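Local coordinates for putative extracellular solute-binding protein (Bordetella bronchiseptica, PDB 4P56) that binds mandelate and probably delivers it or a related acid to a TRAP transporter for uptake, at residues A[208-211]-A[212-215]; A[188-191]-A[192-196]; A[39-42]-A[43-47]; A[173-176]-A[177-181]. All coordinates share one frame; numbering follows the deposited sequence.

Contact 1 of 4, residues A[208-211]-A[212-215]; sequences FFPA and ESLV. With RMN ((R)-mandelic acid), chain D.
Ser213 sets its CB over one face of the Phe209 ring, and this CH-pi contact is the main side-chain meeting of the turn. Ser213 CB lies 3.5 Å from the centroid of the Phe209 ring, 22° off its normal, and 3.3 Å from Phe209 CG, so it is displaced toward the rim near the ring's attachment. The hydroxyl points another way. With Ser213 chi1 at -55°, OG stands beside its own backbone N, where it packs against the flank of the Pro210 ring, 3.2 Å from Pro210 CD. From there Ser213 OG donates to Glu212 OE1 over 2.7 Å, reaching it from above the carboxylate plane. The Glu212 chain can meet it because CG sits between N and the carbonyl carbon and the chain bends again at chi2, curling the acid back. Glu212 OE1 is also bonded to His39, and OE2 to Ser216, so the buried acid has partners for both oxygens.

The backbone turns through two bonds of three-residue span, Ser213 N to Pro210 O (3.3 Å) and Leu214 N to Ala211 O (3.2 Å). On the ligand side, Phe209 CE1 approaches mandelate O11 at 3.6 Å, obliquely to the ring, and Ser213 OG lies 3.5 Å from mandelate C5. Arg170 adds a cation-pi contact to Phe209. This is a strand-turn-helix junction, strand 206-210 running into helix 211-216, used here as one wall of the mandelate pocket.

Contact 2 of 4, residues A[188-191]-A[192-196]; sequences IAKP and APESY. With RMN ((R)-mandelic acid), chain D.
Pro191 and Glu194 close a tight turn by a hydrogen bond, Glu194 N to Pro191 O at 3.0 Å and 159°; the helical backbone angles of Ala192 and Pro193 between them fit a type I turn. A second polar group follows: Ala192 O takes both Ser195 N (2.9 Å) and Ser195 OG (3.0 Å), the hydroxyl nearly in line with the carbonyl, so one oxygen is gripped twice by one residue.

Apolar contact is modest, Pro191 CB meeting Pro193 CD at 3.9 Å. Glu194 runs alongside Pro191, and its carboxylate makes a van der Waals approach, Glu194 OE2 lying 3.5 Å from Pro191 CD.

Any attraction between opposite charges would act at a distance. The Lys190 chain, bent at chi2 (-70°), passes its methylenes by the Glu194 carboxylate, but Lys190 NZ remains 5.2 Å from Glu194 OE1, too far for a salt bridge.

Toward the ligand, Ala192 CB comes within 3.6 Å of mandelate O12, while Ala192 N is bonded to the hydroxyl of Tyr94. The turn follows strand 186-189, an outermost strand of the six-stranded mixed sheet, and leads into helix 195-200. Lys190 O is held by Arg170 of the adjacent strand 168-171, and Ala192 and Ser195 rest on Phe209 of strand 206-210.

Contact 3 of 4, residues A[39-42]-A[43-47]; sequences HAVV and ADFLM
His39 O and Ala40 O take Ala43 N (2.8 Å) and Asp44 N in ordinary four-residue helical spacing, whereas Val41 O and Val42 O reach one residue further, to Leu46 N and Met47 N (both 2.9 Å), which gives the first part of helix 40-56 a wider pi-type turn.

The side chains follow this widened path. Leu46 lies beside Val41, both pointing the same way, with Leu46 CD1 3.9 Å from Val41 CG1. Phe45 arrives on the same valine: Phe45 CD2, on the ring, lies 4.2 Å from Val41 CG1, and Phe45 CB rests 3.3 Å from Val41 O. Val42 projects CG1 anti to its backbone N (chi1 -176°), 4.2 Å from CG of the selenomethionine Met47. These branches continue into the fold, Val41 and Leu46 both touching Phe89 of strand 87-91, Val42 and Met47 both touching Leu65 of strand 62-65.

At the start of the helix His39 occupies the N-cap position, its ND1 accepting from Val41 N at 3.1 Å and 154°, the donor lying somewhat out of the ring plane. The far nitrogen, NE2, is bonded to Glu212, and the ring also meets Trp274. Asp44 turns its carboxylate to His277. Because ND1 serves as an acceptor, a neutral imidazole with its proton on NE2 is a probable state, consistent with donation to the Glu212 carboxylate; helix cap and acid would together fix the rotation of a ring that touches the mandelate.

Contact 4 of 4, residues A[173-176]-A[177-181]; sequences GGMA and ADVAK
Gly174 O lies over one face of the Asp178 carboxylate, 3.5 Å from Asp178 CG, while Asp178 OD2 forms a salt bridge with Lys103. The first two carbonyls of the segment are met differently. Asp178 N comes to Gly174 O within the carbonyl plane, at 2.9 Å; Ala177 N instead approaches Gly173 O from well above its plane, 67° out, and the bond is longer, 3.2 Å. This is the opening of helix 174-182, the crossover of a beta-alpha-beta unit between strands 168-171 and 186-189.

Both opening residues have backbone angles that explain the glycines. At Gly173 (phi 135°, psi -160°) a CB would be forced against the preceding carbonyl oxygen, and the positive phi of Gly174 is a conformation that glycine adopts readily. The same four-residue spacing continues with Val179 N to Met175 O at 2.7 Å, then Ala180 N to Ala176 O at 2.9 Å. Among the four bonds, that of Ala177 N stands apart in its steep approach to the carbonyl.

On the sheet side the small Ala176, Ala177 and Ala180 all touch Val171 of strand 168-171, and Ala180 also meets Phe208. Selenomethionine Met175 belongs to another side, where it, Asp178 and Val179 touch Phe310 of helix 310-320. Its CG stands anti to the backbone N, and bends at chi2 and chi3 fold the chain round, so that its selenium passes across Val179, with Met175 SE 4.1 Å from Val179 CG2.

How the contacts relate
Along the chain the order is contact 3, contact 4, contact 2, contact 1. Contacts 4, 2 and 1 belong to neighbouring elements around the six-stranded mixed sheet, in which strands 186-189, 168-171 and 206-210 lie side by side; contacts 1 and 2 have centres about 12 Å apart and both touch the mandelate. Contact 3 lies on the other side of the chain's centre from contact 4, their centres about 26 Å apart, yet it meets contact 1 through His39 NE2 and Glu212 OE1 (2.8 Å). Contacts 1, 2 and 3 thus bring sequence-distant pocket residues, Phe209 and Ser213, Ala192, and His39, to one ligand, while contact 4 lies behind them against Phe208.

Contact 1 of 4, residues A[208-211]-A[212-215]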
ATOM      1  N   PHE A 208       5.891   3.895  10.518  1.00  9.46           N
ATOM      2  CA  PHE A 208       6.396   3.320   9.270  1.00  6.88           C
ATOM      3  C   PHE A 208       5.461   3.889   8.203  1.00 12.02           C
ATOM      4  O   PHE A 208       4.256   3.632   8.223  1.00  6.70           O
ATOM      5  CB  PHE A 208       6.340   1.765   9.274  1.00  7.15           C
ATOM      6  CG  PHE A 208       7.479   1.085  10.015  1.00  6.86           C
ATOM      7  CD1 PHE A 208       8.431   1.801  10.696  1.00  7.28           C
ATOM      8  CD2 PHE A 208       7.575  -0.327  10.031  1.00  8.94           C
ATOM      9  CE1 PHE A 208       9.460   1.156  11.359  1.00 10.10           C
ATOM     10  CE2 PHE A 208       8.589  -0.958  10.679  1.00 10.41           C
ATOM     11  CZ  PHE A 208       9.541  -0.212  11.353  1.00 13.35           C
ATOM     12  N   PHE A 209       6.008   4.718   7.317  1.00  8.93           N
ATOM     13  CA  PHE A 209       5.256   5.310   6.206  1.00 10.93           C
ATOM     14  C   PHE A 209       6.195   5.457   5.008  1.00  9.46           C
ATOM     15  O   PHE A 209       7.422   5.482   5.183  1.00  9.20           O
ATOM     16  CB  PHE A 209       4.818   6.720   6.584  1.00 10.01           C
ATOM     17  CG  PHE A 209       3.368   6.860   6.987  1.00 11.00           C
ATOM     18  CD1 PHE A 209       2.400   5.968   6.567  1.00 13.56           C
ATOM     19  CD2 PHE A 209       2.981   7.946   7.735  1.00 10.64           C
ATOM     20  CE1 PHE A 209       1.073   6.147   6.918  1.00 11.42           C
ATOM     21  CE2 PHE A 209       1.642   8.126   8.100  1.00 12.61           C
ATOM     22  CZ  PHE A 209       0.698   7.220   7.681  1.00 14.59           C
ATOM     23  N   PRO A 210       5.631   5.583   3.794  1.00  7.51           N
ATOM     24  CA  PRO A 210       6.445   6.030   2.667  1.00  7.98           C
ATOM     25  C   PRO A 210       6.675   7.538   2.783  1.00 10.33           C
ATOM     26  O   PRO A 210       6.072   8.186   3.636  1.00 12.47           O
ATOM     27  CB  PRO A 210       5.576   5.712   1.460  1.00  8.18           C
ATOM     28  CG  PRO A 210       4.180   5.945   1.971  1.00  7.81           C
ATOM     29  CD  PRO A 210       4.204   5.500   3.429  1.00  8.80           C
ATOM     30  N   ALA A 211       7.575   8.076   1.978  1.00  9.28           N
ATOM     31  CA  ALA A 211       7.962   9.468   2.111  1.00 10.14           C
ATOM     32  C   ALA A 211       6.784  10.455   2.071  1.00 12.00           C
ATOM     33  O   ALA A 211       6.739  11.382   2.841  1.00 11.01           O
ATOM     34  CB  ALA A 211       8.947   9.814   1.048  1.00 14.02           C
ATOM     35  N   GLU A 212       5.853  10.265   1.141  1.00 11.22           N
ATOM     36  CA  GLU A 212       4.809  11.258   0.896  1.00 13.83           C
ATOM     37  C   GLU A 212       3.955  11.502   2.140  1.00 13.93           C
ATOM     38  O   GLU A 212       3.467  12.612   2.375  1.00 11.77           O
ATOM     39  CB  GLU A 212       3.918  10.842  -0.297  1.00 15.79           C
ATOM     40  CG  GLU A 212       2.950   9.665  -0.036  1.00 14.05           C
ATOM     41  CD  GLU A 212       1.679  10.107   0.738  1.00 12.47           C
ATOM     42  OE1 GLU A 212       1.114   9.275   1.474  1.00 19.56           O
ATOM     43  OE2 GLU A 212       1.299  11.283   0.637  1.00 17.57           O
ATOM     44  N   SER A 213       3.815  10.454   2.939  1.00 10.04           N
ATOM     45  CA  SER A 213       2.924  10.443   4.068  1.00 12.22           C
ATOM     46  C   SER A 213       3.410  11.378   5.166  1.00 10.51           C
ATOM     47  O   SER A 213       2.594  11.954   5.871  1.00 14.16           O
ATOM     48  CB  SER A 213       2.815   9.017   4.613  1.00 12.96           C
ATOM     49  OG  SER A 213       2.415   8.119   3.579  1.00 13.98           O
ATOM     50  N   LEU A 214       4.724  11.549   5.277  1.00 10.64           N
ATOM     51  CA  LEU A 214       5.283  12.537   6.198  1.00 14.51           C
ATOM     52  C   LEU A 214       4.586  13.883   6.012  1.00 18.27           C
ATOM     53  O   LEU A 214       4.321  14.615   6.974  1.00 14.48           O
ATOM     54  CB  LEU A 214       6.790  12.687   5.941  1.00 18.87           C
ATOM     55  CG  LEU A 214       7.517  13.757   6.745  1.00 21.10           C
ATOM     56  CD1 LEU A 214       7.711  13.286   8.169  1.00 24.22           C
ATOM     57  CD2 LEU A 214       8.866  14.107   6.105  1.00 18.49           C
ATOM     58  N   VAL A 215       4.313  14.221   4.755  1.00 16.07           N
ATOM     59  CA  VAL A 215       3.780  15.534   4.438  1.00 16.58           C
ATOM     60  C   VAL A 215       2.258  15.504   4.393  1.00 16.86           C
ATOM     61  O   VAL A 215       1.603  16.408   4.931  1.00 17.79           O
ATOM     62  CB  VAL A 215       4.343  16.058   3.102  1.00 18.61           C
ATOM     63  CG1 VAL A 215       3.755  17.408   2.751  1.00 17.53           C
ATOM     64  CG2 VAL A 215       5.826  16.160   3.186  1.00 21.24           C
TER
HETATM   65  C1  RMN D 401      -0.945   3.556   4.067  1.00 12.00           C
HETATM   66  C2  RMN D 401      -2.205   4.003   3.699  1.00 11.00           C
HETATM   67  C3  RMN D 401      -2.370   5.245   3.112  1.00 11.09           C
HETATM   68  C4  RMN D 401      -1.280   6.077   2.922  1.00 16.28           C
HETATM   69  C5  RMN D 401      -0.014   5.639   3.300  1.00 17.20           C
HETATM   70  C6  RMN D 401       0.143   4.384   3.865  1.00 18.17           C
HETATM   71  C7  RMN D 401      -0.773   2.212   4.721  1.00 16.67           C
HETATM   72  C10 RMN D 401      -0.501   2.421   6.181  1.00  7.00           C
HETATM   73  O8  RMN D 401       0.309   1.513   4.236  1.00 25.74           O
HETATM   74  O11 RMN D 401       0.686   2.564   6.633  1.00 12.19           O
HETATM   75  O12 RMN D 401      -1.481   2.517   6.979  1.00 11.61           O

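Contact 2 of 4, residues A[188-191]-A[192-196]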
ATOM      1  N   ILE A 188       2.118  -0.602  16.740  1.00 11.42           N
ATOM      2  CA  ILE A 188       0.768  -0.132  16.974  1.00 11.59           C
ATOM      3  C   ILE A 188       0.033  -0.141  15.636  1.00 10.97           C
ATOM      4  O   ILE A 188       0.172   0.791  14.818  1.00 11.06           O
ATOM      5  CB  ILE A 188       0.756   1.290  17.557  1.00 11.70           C
ATOM      6  CG1 ILE A 188       1.514   1.323  18.893  1.00 12.53           C
ATOM      7  CG2 ILE A 188      -0.675   1.772  17.737  1.00 11.98           C
ATOM      8  CD1 ILE A 188       1.621   2.760  19.440  1.00 21.29           C
ATOM      9  N   ALA A 189      -0.735  -1.210  15.386  1.00 11.26           N
ATOM     10  CA  ALA A 189      -1.453  -1.358  14.106  1.00 10.92           C
ATOM     11  C   ALA A 189      -2.740  -0.573  14.116  1.00 11.19           C
ATOM     12  O   ALA A 189      -3.716  -0.979  14.750  1.00 11.96           O
ATOM     13  CB  ALA A 189      -1.721  -2.863  13.805  1.00 12.44           C
ATOM     14  N   LYS A 190      -2.735   0.556  13.405  1.00 10.73           N
ATOM     15  CA  LYS A 190      -3.914   1.398  13.235  1.00 12.88           C
ATOM     16  C   LYS A 190      -3.875   2.002  11.824  1.00 12.34           C
ATOM     17  O   LYS A 190      -2.801   2.172  11.234  1.00 14.13           O
ATOM     18  CB  LYS A 190      -3.958   2.518  14.280  1.00 19.39           C
ATOM     19  CG  LYS A 190      -4.029   2.050  15.729  1.00 18.47           C
ATOM     20  CD  LYS A 190      -5.379   1.431  16.041  1.00 26.67           C
ATOM     21  CE  LYS A 190      -5.591   1.236  17.529  1.00 38.23           C
ATOM     22  NZ  LYS A 190      -6.683   0.254  17.755  1.00 47.67           N
ATOM     23  N   PRO A 191      -5.050   2.344  11.275  1.00 11.15           N
ATOM     24  CA  PRO A 191      -5.087   2.898   9.923  1.00 11.09           C
ATOM     25  C   PRO A 191      -4.330   4.216   9.838  1.00 10.79           C
ATOM     26  O   PRO A 191      -4.222   4.918  10.837  1.00 12.03           O
ATOM     27  CB  PRO A 191      -6.578   3.132   9.676  1.00 15.96           C
ATOM     28  CG  PRO A 191      -7.270   2.253  10.620  1.00 22.46           C
ATOM     29  CD  PRO A 191      -6.397   2.094  11.815  1.00 15.59           C
ATOM     30  N   ALA A 192      -3.851   4.539   8.643  1.00 10.70           N
ATOM     31  CA  ALA A 192      -3.028   5.728   8.405  1.00 12.66           C
ATOM     32  C   ALA A 192      -3.562   7.035   9.014  1.00 11.06           C
ATOM     33  O   ALA A 192      -2.799   7.764   9.636  1.00 10.94           O
ATOM     34  CB  ALA A 192      -2.818   5.903   6.933  1.00 10.88           C
ATOM     35  N   PRO A 193      -4.850   7.332   8.850  1.00 11.72           N
ATOM     36  CA  PRO A 193      -5.304   8.623   9.393  1.00 16.65           C
ATOM     37  C   PRO A 193      -5.144   8.773  10.906  1.00 13.70           C
ATOM     38  O   PRO A 193      -5.282   9.892  11.400  1.00 12.54           O
ATOM     39  CB  PRO A 193      -6.793   8.648   9.045  1.00 19.62           C
ATOM     40  CG  PRO A 193      -6.931   7.712   7.885  1.00 13.14           C
ATOM     41  CD  PRO A 193      -5.929   6.621   8.161  1.00 12.20           C
ATOM     42  N   GLU A 194      -4.884   7.688  11.635  1.00 11.67           N
ATOM     43  CA  GLU A 194      -4.680   7.818  13.065  1.00 11.86           C
ATOM     44  C   GLU A 194      -3.263   8.285  13.435  1.00 16.38           C
ATOM     45  O   GLU A 194      -2.980   8.529  14.610  1.00 12.21           O
ATOM     46  CB  GLU A 194      -5.008   6.517  13.807  1.00 13.08           C
ATOM     47  CG  GLU A 194      -6.472   6.124  13.731  1.00 17.99           C
ATOM     48  CD  GLU A 194      -6.868   5.061  14.738  1.00 30.91           C
ATOM     49  OE1 GLU A 194      -6.384   5.096  15.890  1.00 32.21           O
ATOM     50  OE2 GLU A 194      -7.681   4.187  14.368  1.00 34.59           O
ATOM     51  N   SER A 195      -2.378   8.395  12.447  1.00 14.26           N
ATOM     52  CA  SER A 195      -0.962   8.608  12.724  1.00 14.51           C
ATOM     53  C   SER A 195      -0.700   9.976  13.392  1.00 19.46           C
ATOM     54  O   SER A 195       0.099  10.088  14.319  1.00 11.48           O
ATOM     55  CB  SER A 195      -0.130   8.414  11.430  1.00 15.12           C
ATOM     56  OG  SER A 195      -0.435   9.403  10.444  1.00 19.40           O
ATOM     57  N   TYR A 196      -1.408  11.010  12.963  1.00 12.06           N
ATOM     58  CA  TYR A 196      -1.187  12.335  13.522  1.00 12.50           C
ATOM     59  C   TYR A 196      -1.567  12.366  15.000  1.00 13.91           C
ATOM     60  O   TYR A 196      -0.797  12.843  15.853  1.00 16.64           O
ATOM     61  CB  TYR A 196      -1.963  13.412  12.735  1.00 13.16           C
ATOM     62  CG  TYR A 196      -1.696  14.768  13.331  1.00 13.97           C
ATOM     63  CD1 TYR A 196      -0.611  15.526  12.914  1.00 24.77           C
ATOM     64  CD2 TYR A 196      -2.482  15.260  14.377  1.00 15.38           C
ATOM     65  CE1 TYR A 196      -0.334  16.767  13.491  1.00 22.08           C
ATOM     66  CE2 TYR A 196      -2.204  16.481  14.959  1.00 22.70           C
ATOM     67  CZ  TYR A 196      -1.132  17.226  14.512  1.00 26.65           C
ATOM     68  OH  TYR A 196      -0.864  18.441  15.090  1.00 32.28           O
TER
HETATM   69  C1  RMN D 401      -0.945   3.556   4.067  1.00 12.00           C
HETATM   70  C2  RMN D 401      -2.205   4.003   3.699  1.00 11.00           C
HETATM   71  C3  RMN D 401      -2.370   5.245   3.112  1.00 11.09           C
HETATM   72  C4  RMN D 401      -1.280   6.077   2.922  1.00 16.28           C
HETATM   73  C5  RMN D 401      -0.014   5.639   3.300  1.00 17.20           C
HETATM   74  C6  RMN D 401       0.143   4.384   3.865  1.00 18.17           C
HETATM   75  C7  RMN D 401      -0.773   2.212   4.721  1.00 16.67           C
HETATM   76  C10 RMN D 401      -0.501   2.421   6.181  1.00  7.00           C
HETATM   77  O8  RMN D 401       0.309   1.513   4.236  1.00 25.74           O
HETATM   78  O11 RMN D 401       0.686   2.564   6.633  1.00 12.19           O
HETATM   79  O12 RMN D 401      -1.481   2.517   6.979  1.00 11.61           O

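Contact 3 of 4, residues A[39-42]-A[43-47]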
ATOM      1  N   HIS A  39      -5.136  13.784  -0.934  1.00 15.52           N
ATOM      2  CA  HIS A  39      -4.120  12.726  -0.964  1.00 14.58           C
ATOM      3  C   HIS A  39      -3.862  12.191  -2.374  1.00 19.00           C
ATOM      4  O   HIS A  39      -4.763  12.152  -3.211  1.00 16.78           O
ATOM      5  CB  HIS A  39      -4.493  11.560  -0.041  1.00 13.69           C
ATOM      6  CG  HIS A  39      -3.359  10.614   0.211  1.00 13.02           C
ATOM      7  ND1 HIS A  39      -3.097   9.538  -0.603  1.00 15.52           N
ATOM      8  CD2 HIS A  39      -2.394  10.606   1.161  1.00 14.49           C
ATOM      9  CE1 HIS A  39      -2.045   8.883  -0.143  1.00 15.74           C
ATOM     10  NE2 HIS A  39      -1.596   9.514   0.927  1.00 13.72           N
ATOM     11  N   ALA A  40      -2.632  11.776  -2.639  1.00 13.69           N
ATOM     12  CA  ALA A  40      -2.279  11.221  -3.947  1.00 15.55           C
ATOM     13  C   ALA A  40      -3.300  10.206  -4.487  1.00 12.20           C
ATOM     14  O   ALA A  40      -3.689  10.244  -5.661  1.00 12.12           O
ATOM     15  CB  ALA A  40      -0.958  10.557  -3.866  1.00 17.68           C
ATOM     16  N   VAL A  41      -3.617   9.228  -3.661  1.00 11.53           N
ATOM     17  CA  VAL A  41      -4.577   8.196  -4.005  1.00 15.22           C
ATOM     18  C   VAL A  41      -5.889   8.747  -4.555  1.00 11.04           C
ATOM     19  O   VAL A  41      -6.466   8.172  -5.477  1.00 10.62           O
ATOM     20  CB  VAL A  41      -4.899   7.320  -2.798  1.00 10.75           C
ATOM     21  CG1 VAL A  41      -5.962   6.300  -3.180  1.00 12.07           C
ATOM     22  CG2 VAL A  41      -3.647   6.606  -2.318  1.00  9.94           C
ATOM     23  N   VAL A  42      -6.379   9.835  -3.981  1.00 11.85           N
ATOM     24  CA  VAL A  42      -7.625  10.407  -4.483  1.00 12.28           C
ATOM     25  C   VAL A  42      -7.356  11.415  -5.604  1.00 15.42           C
ATOM     26  O   VAL A  42      -7.832  11.243  -6.747  1.00 12.76           O
ATOM     27  CB  VAL A  42      -8.440  11.060  -3.363  1.00 12.97           C
ATOM     28  CG1 VAL A  42      -9.754  11.554  -3.874  1.00 13.49           C
ATOM     29  CG2 VAL A  42      -8.681  10.071  -2.231  1.00 16.49           C
ATOM     30  N   ALA A  43      -6.611  12.467  -5.272  1.00 13.80           N
ATOM     31  CA  ALA A  43      -6.439  13.597  -6.163  1.00 14.70           C
ATOM     32  C   ALA A  43      -5.730  13.197  -7.428  1.00 15.58           C
ATOM     33  O   ALA A  43      -6.068  13.689  -8.495  1.00 14.63           O
ATOM     34  CB  ALA A  43      -5.663  14.727  -5.483  1.00 16.65           C
ATOM     35  N   ASP A  44      -4.720  12.331  -7.317  1.00 16.65           N
ATOM     36  CA  ASP A  44      -3.890  12.067  -8.488  1.00 13.39           C
ATOM     37  C   ASP A  44      -4.035  10.667  -9.065  1.00 13.91           C
ATOM     38  O   ASP A  44      -3.386  10.346 -10.046  1.00 15.04           O
ATOM     39  CB  ASP A  44      -2.425  12.369  -8.209  1.00 13.83           C
ATOM     40  CG  ASP A  44      -2.183  13.848  -7.954  1.00 16.60           C
ATOM     41  OD1 ASP A  44      -2.982  14.672  -8.402  1.00 21.78           O
ATOM     42  OD2 ASP A  44      -1.173  14.197  -7.339  1.00 21.68           O
ATOM     43  N   PHE A  45      -4.888   9.852  -8.482  1.00 11.66           N
ATOM     44  CA  PHE A  45      -5.104   8.500  -9.002  1.00 10.76           C
ATOM     45  C   PHE A  45      -6.582   8.307  -9.294  1.00 10.62           C
ATOM     46  O   PHE A  45      -6.975   8.284 -10.436  1.00 10.63           O
ATOM     47  CB  PHE A  45      -4.598   7.406  -8.039  1.00 10.12           C
ATOM     48  CG  PHE A  45      -5.188   6.071  -8.309  1.00  9.37           C
ATOM     49  CD1 PHE A  45      -5.249   5.577  -9.596  1.00  9.16           C
ATOM     50  CD2 PHE A  45      -5.730   5.311  -7.267  1.00  8.97           C
ATOM     51  CE1 PHE A  45      -5.845   4.326  -9.845  1.00  8.82           C
ATOM     52  CE2 PHE A  45      -6.337   4.078  -7.509  1.00 15.23           C
ATOM     53  CZ  PHE A  45      -6.401   3.587  -8.800  1.00 12.58           C
ATOM     54  N   LEU A  46      -7.409   8.243  -8.259  1.00 10.70           N
ATOM     55  CA  LEU A  46      -8.807   7.881  -8.450  1.00 10.59           C
ATOM     56  C   LEU A  46      -9.583   8.905  -9.281  1.00 11.31           C
ATOM     57  O   LEU A  46     -10.446   8.543 -10.103  1.00 11.21           O
ATOM     58  CB  LEU A  46      -9.484   7.701  -7.105  1.00 13.21           C
ATOM     59  CG  LEU A  46      -9.065   6.394  -6.408  1.00 17.25           C
ATOM     60  CD1 LEU A  46      -9.445   6.421  -4.966  1.00 14.51           C
ATOM     61  CD2 LEU A  46      -9.705   5.202  -7.101  1.00 12.94           C
HETATM   62  N   MSE A  47      -9.314  10.182  -9.063  1.00 12.04           N
HETATM   63  CA  MSE A  47     -10.056  11.210  -9.805  1.00 12.86           C
HETATM   64  C   MSE A  47      -9.704  11.146 -11.304  1.00 15.47           C
HETATM   65  O   MSE A  47     -10.595  11.066 -12.149  1.00 12.83           O
HETATM   66  CB  MSE A  47      -9.794  12.600  -9.219  1.00 16.77           C
HETATM   67  CG  MSE A  47     -10.412  12.785  -7.839  1.00 26.37           C
HETATM   68 SE   MSE A  47     -12.382  12.567  -7.815  1.00 32.19          SE
HETATM   69  CE  MSE A  47     -12.642  10.685  -7.523  1.00 14.82           C
TER

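Contact 4 of 4, residues A[173-176]-A[177-181]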
ATOM      1  N   GLY A 173      -0.279  -2.486   9.601  1.00 12.36           N
ATOM      2  CA  GLY A 173      -0.569  -3.880   9.850  1.00  9.08           C
ATOM      3  C   GLY A 173       0.299  -4.681   8.896  1.00 11.97           C
ATOM      4  O   GLY A 173       1.288  -4.157   8.376  1.00 10.23           O
ATOM      5  N   GLY A 174      -0.062  -5.936   8.635  1.00 14.71           N
ATOM      6  CA  GLY A 174       0.633  -6.701   7.603  1.00 12.27           C
ATOM      7  C   GLY A 174       2.161  -6.693   7.735  1.00 10.67           C
ATOM      8  O   GLY A 174       2.711  -6.839   8.840  1.00 11.81           O
HETATM    9  N   MSE A 175       2.838  -6.530   6.603  1.00 10.14           N
HETATM   10  CA  MSE A 175       4.289  -6.613   6.537  1.00 10.05           C
HETATM   11  C   MSE A 175       4.932  -5.561   7.442  1.00 13.69           C
HETATM   12  O   MSE A 175       5.910  -5.844   8.122  1.00 11.12           O
HETATM   13  CB  MSE A 175       4.732  -6.421   5.098  1.00 10.08           C
HETATM   14  CG  MSE A 175       6.235  -6.488   4.856  1.00 10.18           C
HETATM   15 SE   MSE A 175       7.044  -8.211   5.420  1.00 20.26          SE
HETATM   16  CE  MSE A 175       6.031  -9.448   4.253  1.00 13.66           C
ATOM     17  N   ALA A 176       4.356  -4.357   7.478  1.00  9.71           N
ATOM     18  CA  ALA A 176       4.932  -3.292   8.276  1.00  9.17           C
ATOM     19  C   ALA A 176       5.003  -3.765   9.720  1.00  9.43           C
ATOM     20  O   ALA A 176       6.000  -3.569  10.409  1.00 11.51           O
ATOM     21  CB  ALA A 176       4.101  -2.017   8.159  1.00  8.95           C
ATOM     22  N   ALA A 177       3.924  -4.396  10.168  1.00  9.65           N
ATOM     23  CA  ALA A 177       3.829  -4.915  11.517  1.00 10.16           C
ATOM     24  C   ALA A 177       4.799  -6.074  11.719  1.00 10.66           C
ATOM     25  O   ALA A 177       5.456  -6.168  12.769  1.00 11.15           O
ATOM     26  CB  ALA A 177       2.397  -5.345  11.797  1.00 10.50           C
ATOM     27  N   ASP A 178       4.898  -6.951  10.717  1.00 10.70           N
ATOM     28  CA  ASP A 178       5.803  -8.120  10.805  1.00 11.60           C
ATOM     29  C   ASP A 178       7.225  -7.592  10.974  1.00 11.28           C
ATOM     30  O   ASP A 178       7.987  -8.084  11.811  1.00 11.97           O
ATOM     31  CB  ASP A 178       5.764  -8.986   9.536  1.00 11.35           C
ATOM     32  CG  ASP A 178       4.461  -9.775   9.375  1.00 11.72           C
ATOM     33  OD1 ASP A 178       3.772 -10.048  10.393  1.00 15.73           O
ATOM     34  OD2 ASP A 178       4.128 -10.120   8.211  1.00 11.70           O
ATOM     35  N   VAL A 179       7.590  -6.610  10.154  1.00 10.71           N
ATOM     36  CA  VAL A 179       8.919  -6.017  10.247  1.00 11.78           C
ATOM     37  C   VAL A 179       9.144  -5.333  11.605  1.00 11.14           C
ATOM     38  O   VAL A 179      10.162  -5.569  12.255  1.00 11.98           O
ATOM     39  CB  VAL A 179       9.239  -5.023   9.092  1.00 12.24           C
ATOM     40  CG1 VAL A 179      10.588  -4.312   9.336  1.00 14.19           C
ATOM     41  CG2 VAL A 179       9.252  -5.727   7.735  1.00 14.29           C
ATOM     42  N   ALA A 180       8.224  -4.479  12.035  1.00 10.77           N
ATOM     43  CA  ALA A 180       8.367  -3.827  13.349  1.00 15.42           C
ATOM     44  C   ALA A 180       8.646  -4.846  14.459  1.00 12.12           C
ATOM     45  O   ALA A 180       9.577  -4.689  15.247  1.00 13.58           O
ATOM     46  CB  ALA A 180       7.106  -3.019  13.693  1.00 10.79           C
ATOM     47  N   LYS A 181       7.823  -5.891  14.519  1.00 12.31           N
ATOM     48  CA  LYS A 181       7.967  -6.919  15.546  1.00 14.03           C
ATOM     49  C   LYS A 181       9.340  -7.569  15.391  1.00 14.35           C
ATOM     50  O   LYS A 181      10.066  -7.744  16.359  1.00 16.19           O
ATOM     51  CB  LYS A 181       6.847  -7.964  15.422  1.00 16.10           C
ATOM     52  CG  LYS A 181       6.819  -8.991  16.562  1.00 20.53           C
ATOM     53  CD  LYS A 181       5.720 -10.034  16.363  1.00 37.53           C
ATOM     54  CE  LYS A 181       5.521 -10.903  17.610  1.00 42.43           C
ATOM     55  NZ  LYS A 181       5.741 -12.350  17.330  1.00 45.28           N
TER